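Local coordinates for 2-hydroxychromene-2-carboxylate isomerase (Pseudomonas putida, PDB 2IMD), which catalyses the reversible, glutathione-dependent isomerisation of 2-hydroxychromene-2-carboxylate to trans-o-hydroxybenzylidenepyruvate in the bacterial breakdown of naphthalene, at residues Phe7-Pro12 with Ala104-Val109; Ile37-Val42 with Phe166-Met171; Arg87-Gly92 with Ser138-Phe143. One frame throughout, in Å; residues are numbered along the deposited sequence. Where two conformers were deposited one is given.

Interaction 1: residues Phe7-Pro12 with Ala104-Val109; sequences FDFLSP and AYVNVV. With GSH (glutathione), chain D.
Phe7, which ends strand 2-7, and Phe9 in the loop behind it press on Tyr105, Val106 and Val109 of helix 99-115, joining the thioredoxin part of this DsbA-like fold to its helical region. Apolar packing does the joining. Phe7 and Val106 approach from opposite directions, with Phe7 CZ 3.5 Å from Val106 CG2 and Val106 CG1 over the rim of one ring face. Phe9 is covered on both faces: Phe7 CE2 lies 3.6 Å above one, toward the rim of the Phe9 ring, while on the other Val109 CG1 makes a CH-pi contact 3.5 Å from the Phe9 centroid and 7° off the normal. The aromatic pair of Phe9 and Tyr105 is oblique, with planes at 68°, and Tyr105 OH is hydrogen-bonded to Met89 O. With an alanine in place of Phe9, Val109 CG1 would probably lose the ring it rests on, and a gap open between Phe7 and Tyr105.

Polar bonds shape the loop itself. A type I turn runs from Asp8 to Ser11, and Asp8 OD1 accepts from Leu10 N at 3.0 Å, an Asx turn. Ser11, the inferred nucleophile, precedes helix 12-28 as its N-cap residue; turned opposite its own nitrogen (chi1 168°), Ser11 OG stands 2.9 Å from glutathione SG2.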
loop_
_atom_site.group_PDB
_atom_site.type_symbol
_atom_site.label_atom_id
_atom_site.label_comp_id
_atom_site.label_asym_id
_atom_site.label_seq_id
_atom_site.Cartn_x
_atom_site.Cartn_y
_atom_site.Cartn_z
ATOM N N PHE A 7 15.642 -3.291 -2.988
ATOM C CA PHE A 7 15.147 -3.800 -1.739
ATOM C C PHE A 7 16.146 -3.450 -0.618
ATOM O O PHE A 7 17.275 -3.081 -0.912
ATOM C CB PHE A 7 15.017 -5.306 -1.789
ATOM C CG PHE A 7 16.357 -5.978 -2.011
ATOM C CD1 PHE A 7 16.873 -6.140 -3.308
ATOM C CD2 PHE A 7 17.100 -6.403 -0.911
ATOM C CE1 PHE A 7 18.124 -6.737 -3.523
ATOM C CE2 PHE A 7 18.388 -6.976 -1.093
ATOM C CZ PHE A 7 18.883 -7.170 -2.430
ATOM N N ASP A 8 15.693 -3.599 0.643
ATOM C CA ASP A 8 16.517 -3.472 1.850
ATOM C C ASP A 8 16.120 -4.680 2.696
ATOM O O ASP A 8 14.927 -4.946 2.821
ATOM C CB ASP A 8 16.157 -2.150 2.557
ATOM C CG ASP A 8 17.047 -1.868 3.800
ATOM O OD1 ASP A 8 17.429 -2.852 4.500
ATOM O OD2 ASP A 8 17.260 -0.666 4.110
ATOM N N PHE A 9 17.070 -5.454 3.213
ATOM C CA PHE A 9 16.715 -6.663 3.955
ATOM C C PHE A 9 15.883 -6.409 5.210
ATOM O O PHE A 9 15.357 -7.377 5.776
ATOM C CB PHE A 9 17.993 -7.398 4.309
ATOM C CG PHE A 9 18.613 -8.122 3.131
ATOM C CD1 PHE A 9 17.916 -9.125 2.465
ATOM C CD2 PHE A 9 19.933 -7.853 2.746
ATOM C CE1 PHE A 9 18.522 -9.825 1.359
ATOM C CE2 PHE A 9 20.551 -8.543 1.644
ATOM C CZ PHE A 9 19.863 -9.533 0.969
ATOM N N LEU A 10 15.812 -5.150 5.681
ATOM C CA LEU A 10 14.935 -4.851 6.836
ATOM C C LEU A 10 13.456 -4.887 6.490
ATOM O O LEU A 10 12.611 -4.799 7.408
ATOM C CB LEU A 10 15.280 -3.503 7.495
ATOM C CG LEU A 10 15.125 -2.197 6.769
ATOM C CD1 LEU A 10 13.696 -1.961 6.424
ATOM C CD2 LEU A 10 15.546 -1.074 7.756
ATOM N N SER A 11 13.140 -5.022 5.197
ATOM C CA SER A 11 11.737 -4.765 4.750
ATOM C C SER A 11 10.990 -6.120 4.549
ATOM O O SER A 11 11.308 -6.882 3.601
ATOM C CB SER A 11 11.807 -4.026 3.403
ATOM O OG SER A 11 10.491 -4.011 2.806
ATOM N N PRO A 12 9.915 -6.360 5.309
ATOM C CA PRO A 12 9.192 -7.620 5.137
ATOM C C PRO A 12 8.395 -7.588 3.845
ATOM O O PRO A 12 8.132 -8.656 3.212
ATOM C CB PRO A 12 8.266 -7.702 6.362
ATOM C CG PRO A 12 8.041 -6.162 6.744
ATOM C CD PRO A 12 9.418 -5.544 6.438
ATOM N N ALA A 104 20.950 -16.087 -5.343
ATOM C CA ALA A 104 21.035 -17.074 -4.259
ATOM C C ALA A 104 21.306 -16.372 -2.922
ATOM O O ALA A 104 20.712 -16.715 -1.895
ATOM C CB ALA A 104 22.086 -18.144 -4.526
ATOM N N TYR A 105 22.203 -15.403 -2.965
ATOM C CA TYR A 105 22.457 -14.554 -1.763
ATOM C C TYR A 105 21.195 -13.877 -1.301
ATOM O O TYR A 105 20.823 -14.003 -0.110
ATOM C CB TYR A 105 23.475 -13.527 -2.051
ATOM C CG TYR A 105 23.814 -12.630 -0.846
ATOM C CD1 TYR A 105 24.723 -13.052 0.137
ATOM C CD2 TYR A 105 23.183 -11.381 -0.637
ATOM C CE1 TYR A 105 25.037 -12.257 1.254
ATOM C CE2 TYR A 105 23.505 -10.554 0.439
ATOM C CZ TYR A 105 24.437 -11.015 1.419
ATOM O OH TYR A 105 24.762 -10.206 2.469
ATOM N N VAL A 106 20.498 -13.157 -2.198
ATOM C CA VAL A 106 19.291 -12.448 -1.762
ATOM C C VAL A 106 18.267 -13.459 -1.166
ATOM O O VAL A 106 17.630 -13.178 -0.109
ATOM C CB VAL A 106 18.746 -11.601 -2.948
ATOM C CG1 VAL A 106 17.374 -11.027 -2.569
ATOM C CG2 VAL A 106 19.730 -10.468 -3.270
ATOM N N ASN A 107 18.103 -14.635 -1.813
ATOM C CA ASN A 107 17.132 -15.606 -1.302
ATOM C C ASN A 107 17.543 -16.163 0.054
ATOM O O ASN A 107 16.735 -16.276 0.981
ATOM C CB ASN A 107 16.975 -16.769 -2.291
ATOM C CG ASN A 107 16.361 -16.340 -3.606
ATOM O OD1 ASN A 107 15.644 -15.345 -3.681
ATOM N ND2 ASN A 107 16.582 -17.125 -4.640
ATOM N N VAL A 108 18.829 -16.501 0.197
ATOM C CA VAL A 108 19.246 -17.100 1.472
ATOM C C VAL A 108 19.098 -16.114 2.624
ATOM O O VAL A 108 18.594 -16.463 3.724
ATOM C CB VAL A 108 20.713 -17.578 1.351
ATOM C CG1 VAL A 108 21.256 -18.021 2.672
ATOM C CG2 VAL A 108 20.749 -18.774 0.370
ATOM N N VAL A 109 19.476 -14.856 2.367
ATOM C CA VAL A 109 19.461 -13.868 3.423
ATOM C C VAL A 109 18.005 -13.554 3.752
ATOM O O VAL A 109 17.619 -13.498 4.912
ATOM C CB VAL A 109 20.272 -12.595 3.047
ATOM C CG1 VAL A 109 20.142 -11.519 4.109
ATOM C CG2 VAL A 109 21.753 -12.974 2.892
HETATM N N1 GSH D . 1.539 -1.697 0.273
HETATM C CA1 GSH D . 2.912 -2.165 0.224
HETATM C C1 GSH D . 3.242 -3.528 -0.165
HETATM O O11 GSH D . 4.446 -3.912 -0.421
HETATM O O12 GSH D . 2.282 -4.277 0.011
HETATM C CB1 GSH D . 3.799 -1.419 1.229
HETATM C CG1 GSH D . 5.316 -1.438 1.111
HETATM C CD1 GSH D . 5.983 -0.677 2.235
HETATM O OE1 GSH D . 5.275 -0.223 3.239
HETATM N N2 GSH D . 7.315 -0.471 2.191
HETATM C CA2 GSH D . 8.067 0.280 3.172
HETATM C C2 GSH D . 8.435 1.610 2.587
HETATM O O2 GSH D . 8.987 1.671 1.317
HETATM C CB2 GSH D . 9.279 -0.540 3.644
HETATM S SG2 GSH D . 8.792 -2.185 4.300
HETATM N N3 GSH D . 8.211 2.712 3.305
HETATM C CA3 GSH D . 8.470 3.948 2.614
HETATM C C3 GSH D . 7.180 4.745 2.504
HETATM O O31 GSH D . 7.233 5.805 1.817
HETATM O O32 GSH D . 6.114 4.398 3.095
#

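Interaction 2: residues Ile37-Val42 with Phe166-Met171; sequences IDLARV and FGVPTM. With GSH (glutathione), chain D.
Ile37 and Leu39 reach Val168 through different first torsions. In Ile37, CG1 stands between the backbone N and the carbonyl carbon (chi1 60°), and the extended chain beyond it carries CD1 to 4.0 Å from Val168 CG1, the two side chains running alongside each other with opposite headings. In Leu39, CG lies anti to the backbone N (chi1 -164°), which swings the branch point to within 4.0 Å of Val168 CG2. Each methyl of Val168 therefore has its own partner on the segment 37-42. The Leu39 branches then divide: CD2 lies 3.8 Å from Gly167 CA, whereas Leu39 CD1 faces glutathione CB2, also at 3.8 Å. Val42 CG2 approaches the Phe166 carbonyl in the conformer given, a less certain contact because the side chain was modelled twice.

The backbone of Val168 binds the cofactor. Val168 N donates to glutathione O2 at 2.8 Å, and glutathione N2 donates to Val168 O at 2.7 Å with an N-H...O angle of 158°. Gly167 CA passes 3.1 Å from glutathione O2, so close that a CB there would collide with the oxygen. Thr170 OG1 donates to Gly167 O at 2.7 Å, bridging the loop to the start of strand 170-173. Beyond the segments, the Phe166 ring packs edge-to-face with Trp179 and meets Tyr62 of the second subunit.

The two bonds between Val168 and the cysteinyl unit, just before the cis peptide bond of Pro169, form the beta-like backbone pairing characteristic of the glutathione site in thioredoxin-fold glutathione transferases.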
loop_
_atom_site.group_PDB
_atom_site.type_symbol
_atom_site.label_atom_id
_atom_site.label_comp_id
_atom_site.label_asym_id
_atom_site.label_seq_id
_atom_site.Cartn_x
_atom_site.Cartn_y
_atom_site.Cartn_z
ATOM N N ILE A 37 19.705 -1.475 -1.180
ATOM C CA ILE A 37 19.879 -0.044 -0.879
ATOM C C ILE A 37 19.419 0.290 0.532
ATOM O O ILE A 37 18.723 -0.503 1.185
ATOM C CB ILE A 37 19.064 0.869 -1.878
ATOM C CG1 ILE A 37 17.558 0.535 -1.763
ATOM C CG2 ILE A 37 19.543 0.667 -3.349
ATOM C CD1 ILE A 37 16.635 1.539 -2.643
ATOM N N ASP A 38 19.811 1.472 0.986
ATOM C CA ASP A 38 19.503 1.930 2.342
ATOM C C ASP A 38 18.161 2.678 2.376
ATOM O O ASP A 38 18.074 3.868 1.984
ATOM C CB ASP A 38 20.622 2.841 2.853
ATOM C CG ASP A 38 20.513 3.162 4.333
ATOM O OD1 ASP A 38 19.436 3.047 4.934
ATOM O OD2 ASP A 38 21.519 3.697 4.876
ATOM N N LEU A 39 17.118 1.975 2.838
ATOM C CA LEU A 39 15.811 2.625 2.901
ATOM C C LEU A 39 15.864 3.924 3.740
ATOM O O LEU A 39 15.244 4.924 3.409
ATOM C CB LEU A 39 14.852 1.640 3.571
ATOM C CG LEU A 39 13.350 1.893 3.445
ATOM C CD1 LEU A 39 12.470 1.303 4.557
ATOM C CD2 LEU A 39 12.721 2.941 2.534
ATOM N N ALA A 40 16.646 3.925 4.842
ATOM C CA ALA A 40 16.699 5.120 5.684
ATOM C C ALA A 40 17.217 6.300 4.923
ATOM O O ALA A 40 16.674 7.387 5.049
ATOM C CB ALA A 40 17.548 4.885 6.973
ATOM N N ARG A 41 18.255 6.078 4.115
ATOM C CA ARG A 41 18.810 7.158 3.300
ATOM C C ARG A 41 17.840 7.625 2.237
ATOM O O ARG A 41 17.676 8.833 1.965
ATOM C CB ARG A 41 20.115 6.714 2.616
ATOM C CG ARG A 41 21.178 7.839 2.477
ATOM C CD ARG A 41 22.517 7.371 1.777
ATOM N NE ARG A 41 23.284 6.185 2.267
ATOM C CZ ARG A 41 23.216 5.585 3.470
ATOM N NH1 ARG A 41 22.414 6.020 4.430
ATOM N NH2 ARG A 41 23.968 4.517 3.716
ATOM N N VAL A 42 17.143 6.658 1.625
ATOM C CA VAL A 42 16.249 7.058 0.565
ATOM C C VAL A 42 15.092 7.898 1.130
ATOM O O VAL A 42 14.617 8.846 0.467
ATOM C CB VAL A 42 15.781 5.892 -0.396
ATOM C CG1 VAL A 42 16.996 5.078 -0.899
ATOM C CG2 VAL A 42 14.724 4.988 0.214
ATOM N N PHE A 166 11.686 5.928 -3.670
ATOM C CA PHE A 166 11.459 6.483 -2.338
ATOM C C PHE A 166 11.218 5.411 -1.245
ATOM O O PHE A 166 11.142 5.701 -0.051
ATOM C CB PHE A 166 10.236 7.398 -2.348
ATOM C CG PHE A 166 8.981 6.672 -2.731
ATOM C CD1 PHE A 166 8.246 5.920 -1.804
ATOM C CD2 PHE A 166 8.536 6.745 -4.057
ATOM C CE1 PHE A 166 7.065 5.244 -2.213
ATOM C CE2 PHE A 166 7.409 6.062 -4.446
ATOM C CZ PHE A 166 6.714 5.295 -3.563
ATOM N N GLY A 167 11.103 4.179 -1.684
ATOM C CA GLY A 167 10.837 3.074 -0.758
ATOM C C GLY A 167 11.174 1.732 -1.331
ATOM O O GLY A 167 11.719 1.639 -2.429
ATOM N N VAL A 168 10.849 0.691 -0.545
ATOM C CA VAL A 168 11.076 -0.649 -1.025
ATOM C C VAL A 168 9.899 -1.518 -0.642
ATOM O O VAL A 168 9.192 -1.201 0.354
ATOM C CB VAL A 168 12.380 -1.246 -0.416
ATOM C CG1 VAL A 168 13.611 -0.470 -0.985
ATOM C CG2 VAL A 168 12.358 -1.240 1.145
ATOM N N PRO A 169 9.660 -2.608 -1.428
ATOM C CA PRO A 169 10.386 -3.034 -2.667
ATOM C C PRO A 169 9.927 -2.173 -3.818
ATOM O O PRO A 169 8.732 -1.780 -3.865
ATOM C CB PRO A 169 9.914 -4.482 -2.864
ATOM C CG PRO A 169 8.464 -4.511 -2.287
ATOM C CD PRO A 169 8.514 -3.476 -1.106
ATOM N N THR A 170 10.859 -1.851 -4.712
ATOM C CA THR A 170 10.532 -1.070 -5.931
ATOM C C THR A 170 11.040 -1.860 -7.137
ATOM O O THR A 170 12.135 -2.467 -7.077
ATOM C CB THR A 170 11.091 0.336 -5.882
ATOM O OG1 THR A 170 10.485 1.017 -4.745
ATOM C CG2 THR A 170 10.687 1.112 -7.132
HETATM N N MSE A 171 10.239 -1.860 -8.211
HETATM C CA MSE A 171 10.567 -2.650 -9.400
HETATM C C MSE A 171 10.387 -1.751 -10.609
HETATM O O MSE A 171 9.451 -0.953 -10.644
HETATM C CB MSE A 171 9.633 -3.854 -9.545
HETATM C CG MSE A 171 9.913 -5.002 -8.674
HETATM SE SE MSE A 171 9.209 -4.777 -6.842
HETATM C CE MSE A 171 7.410 -4.144 -7.124
HETATM N N1 GSH D . 1.539 -1.697 0.273
HETATM C CA1 GSH D . 2.912 -2.165 0.224
HETATM C C1 GSH D . 3.242 -3.528 -0.165
HETATM O O11 GSH D . 4.446 -3.912 -0.421
HETATM O O12 GSH D . 2.282 -4.277 0.011
HETATM C CB1 GSH D . 3.799 -1.419 1.229
HETATM C CG1 GSH D . 5.316 -1.438 1.111
HETATM C CD1 GSH D . 5.983 -0.677 2.235
HETATM O OE1 GSH D . 5.275 -0.223 3.239
HETATM N N2 GSH D . 7.315 -0.471 2.191
HETATM C CA2 GSH D . 8.067 0.280 3.172
HETATM C C2 GSH D . 8.435 1.610 2.587
HETATM O O2 GSH D . 8.987 1.671 1.317
HETATM C CB2 GSH D . 9.279 -0.540 3.644
HETATM S SG2 GSH D . 8.792 -2.185 4.300
HETATM N N3 GSH D . 8.211 2.712 3.305
HETATM C CA3 GSH D . 8.470 3.948 2.614
HETATM C C3 GSH D . 7.180 4.745 2.504
HETATM O O31 GSH D . 7.233 5.805 1.817
HETATM O O32 GSH D . 6.114 4.398 3.095
#

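Interaction 3: residues Arg87-Gly92 with Ser138-Phe143; sequences RRMNIG and SAFEHF
Phe140 meets the backbone of Gly92 with the edge of its ring, and its path from CB shows why. CB itself does not aim at helix 87-92; with CG opposite the backbone N (chi1 -179°), the outer part of the ring reaches it. CB, CG and CD1 span the distance; contact begins at the next atom, where Phe140 CE1 lies 3.6 Å from Gly92 O and 3.7 Å from Gly92 CA. That oxygen lies in the plane of the ring, facing its C-H edge, the side on which an aromatic ring is slightly positive. At the tip, Phe140 CZ is 3.9 Å from Gly92 CA. A CB on Gly92 would fall 2.9 Å from Phe140 CZ, a clash, so the bare CA is what lets the ring come this close. The Met89 methyl, CE, also lies near the ring plane beside CZ, but this selenomethionine was modelled in two conformers and the contact is loose.

The two helices belong to the helical region of the DsbA-like fold. Their axes approach to 10.6 Å and make an angle of 112° between their N-to-C directions, so the helices meet steeply, through Met89, Ile91 and Gly92 of one and Phe140 and Phe143 of the other.

One turn after Phe140, Phe143 repeats the edge-on approach against the preceding residue: Phe143 CE2 is 3.6 Å from Ile91 O, again in the plane of the ring. Ile91 adds apolar packing, with its CG2 4.4 Å from Phe143 CE2, and also touches Ala149, Thr150 and Tyr153 of helix 147-162. Tyr95 packs edge-to-face with both phenylalanine rings, and Phe140 additionally touches Tyr105 of helix 99-115.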
loop_
_atom_site.group_PDB
_atom_site.type_symbol
_atom_site.label_atom_id
_atom_site.label_comp_id
_atom_site.label_asym_id
_atom_site.label_seq_id
_atom_site.Cartn_x
_atom_site.Cartn_y
_atom_site.Cartn_z
ATOM N N ARG A 87 22.147 -3.217 7.715
ATOM C CA ARG A 87 23.279 -2.608 6.976
ATOM C C ARG A 87 24.287 -3.647 6.530
ATOM O O ARG A 87 24.674 -3.631 5.379
ATOM C CB ARG A 87 23.975 -1.497 7.749
ATOM C CG ARG A 87 24.931 -0.719 6.832
ATOM C CD ARG A 87 25.693 0.376 7.595
ATOM N NE ARG A 87 27.113 0.257 7.301
ATOM C CZ ARG A 87 27.839 1.088 6.553
ATOM N NH1 ARG A 87 27.305 2.158 5.962
ATOM N NH2 ARG A 87 29.114 0.815 6.377
ATOM N N ARG A 88 24.739 -4.509 7.442
ATOM C CA ARG A 88 25.829 -5.442 7.087
ATOM C C ARG A 88 25.381 -6.340 5.937
ATOM O O ARG A 88 26.140 -6.599 4.974
ATOM C CB ARG A 88 26.198 -6.271 8.318
ATOM C CG ARG A 88 27.178 -7.333 8.006
ATOM C CD ARG A 88 27.669 -8.159 9.243
ATOM N NE ARG A 88 28.213 -7.322 10.320
ATOM C CZ ARG A 88 27.825 -7.411 11.597
ATOM N NH1 ARG A 88 26.930 -8.320 11.977
ATOM N NH2 ARG A 88 28.348 -6.590 12.520
HETATM N N MSE A 89 24.176 -6.917 6.071
HETATM C CA MSE A 89 23.743 -7.881 5.058
HETATM C C MSE A 89 23.463 -7.147 3.751
HETATM O O MSE A 89 23.605 -7.756 2.664
HETATM C CB MSE A 89 22.642 -8.839 5.490
HETATM C CG MSE A 89 23.031 -9.606 6.770
HETATM SE SE MSE A 89 24.742 -10.582 6.724
HETATM C CE MSE A 89 24.316 -11.948 5.342
ATOM N N ASN A 90 22.960 -5.910 3.863
ATOM C CA ASN A 90 22.777 -5.115 2.613
ATOM C C ASN A 90 24.106 -4.948 1.870
ATOM O O ASN A 90 24.197 -5.186 0.664
ATOM C CB ASN A 90 22.249 -3.685 2.875
ATOM C CG ASN A 90 20.760 -3.646 3.233
ATOM O OD1 ASN A 90 20.258 -2.611 3.678
ATOM N ND2 ASN A 90 20.087 -4.741 3.059
ATOM N N ILE A 91 25.123 -4.515 2.618
ATOM C CA ILE A 91 26.469 -4.368 2.033
ATOM C C ILE A 91 26.980 -5.704 1.462
ATOM O O ILE A 91 27.588 -5.748 0.373
ATOM C CB ILE A 91 27.426 -3.858 3.104
ATOM C CG1 ILE A 91 27.075 -2.401 3.430
ATOM C CG2 ILE A 91 28.922 -4.102 2.675
ATOM C CD1 ILE A 91 27.862 -1.793 4.626
ATOM N N GLY A 92 26.737 -6.802 2.196
ATOM C CA GLY A 92 27.206 -8.138 1.782
ATOM C C GLY A 92 26.723 -8.528 0.394
ATOM O O GLY A 92 27.362 -9.298 -0.331
ATOM N N SER A 138 36.090 -16.103 5.657
ATOM C CA SER A 138 36.937 -15.000 6.050
ATOM C C SER A 138 36.966 -13.911 4.932
ATOM O O SER A 138 36.956 -12.734 5.237
ATOM C CB SER A 138 38.390 -15.519 6.232
ATOM O OG SER A 138 39.212 -14.427 6.638
ATOM N N ALA A 139 37.040 -14.322 3.675
ATOM C CA ALA A 139 37.047 -13.314 2.570
ATOM C C ALA A 139 35.763 -12.437 2.654
ATOM O O ALA A 139 35.788 -11.197 2.481
ATOM C CB ALA A 139 37.147 -14.016 1.219
ATOM N N PHE A 140 34.636 -13.104 2.883
ATOM C CA PHE A 140 33.328 -12.402 2.955
ATOM C C PHE A 140 33.304 -11.437 4.139
ATOM O O PHE A 140 32.901 -10.270 4.038
ATOM C CB PHE A 140 32.177 -13.435 2.984
ATOM C CG PHE A 140 30.786 -12.804 3.022
ATOM C CD1 PHE A 140 30.394 -11.871 2.069
ATOM C CD2 PHE A 140 29.905 -13.164 4.035
ATOM C CE1 PHE A 140 29.120 -11.268 2.125
ATOM C CE2 PHE A 140 28.610 -12.589 4.090
ATOM C CZ PHE A 140 28.207 -11.651 3.150
ATOM N N GLU A 141 33.727 -11.912 5.317
ATOM C CA GLU A 141 33.685 -11.033 6.466
ATOM C C GLU A 141 34.607 -9.826 6.253
ATOM O O GLU A 141 34.288 -8.719 6.682
ATOM C CB GLU A 141 34.076 -11.809 7.747
ATOM C CG GLU A 141 33.058 -12.929 8.022
ATOM C CD GLU A 141 33.412 -13.777 9.231
ATOM O OE1 GLU A 141 34.645 -13.901 9.539
ATOM O OE2 GLU A 141 32.467 -14.351 9.826
ATOM N N HIS A 142 35.774 -10.061 5.636
ATOM C CA HIS A 142 36.693 -8.958 5.372
ATOM C C HIS A 142 36.054 -7.955 4.389
ATOM O O HIS A 142 36.122 -6.727 4.622
ATOM C CB HIS A 142 38.039 -9.506 4.804
ATOM C CG HIS A 142 38.912 -10.122 5.863
ATOM N ND1 HIS A 142 40.040 -9.484 6.357
ATOM C CD2 HIS A 142 38.755 -11.241 6.613
ATOM C CE1 HIS A 142 40.560 -10.215 7.340
ATOM N NE2 HIS A 142 39.810 -11.290 7.505
ATOM N N PHE A 143 35.394 -8.486 3.356
ATOM C CA PHE A 143 34.665 -7.603 2.412
ATOM C C PHE A 143 33.643 -6.742 3.166
ATOM O O PHE A 143 33.526 -5.520 2.933
ATOM C CB PHE A 143 33.957 -8.431 1.357
ATOM C CG PHE A 143 33.115 -7.604 0.452
ATOM C CD1 PHE A 143 33.688 -6.950 -0.648
ATOM C CD2 PHE A 143 31.763 -7.497 0.675
ATOM C CE1 PHE A 143 32.928 -6.195 -1.487
ATOM C CE2 PHE A 143 30.976 -6.728 -0.183
ATOM C CZ PHE A 143 31.550 -6.069 -1.240
#

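All three contacts are largely buried, but their depth differs: the centre of interaction 1 lies about 5 Å from that of the chain, those of interactions 2 and 3 about 9 Å and 16 Å, and in interaction 3 Phe143 is partly exposed. Interactions 1 and 2 share the glutathione site and are tied by backbone bonding of Phe7 to Ile37 and by Asp8 OD2 accepting from Leu39 N. Interactions 1 and 3 adjoin through Met89, whose side chain also touches Phe9 and Val109. The chemistry follows position: ring faces and valines where strand loop meets helix, aliphatic branches beside cofactor-binding backbone, and ring edges against carbonyl oxygens between two helices.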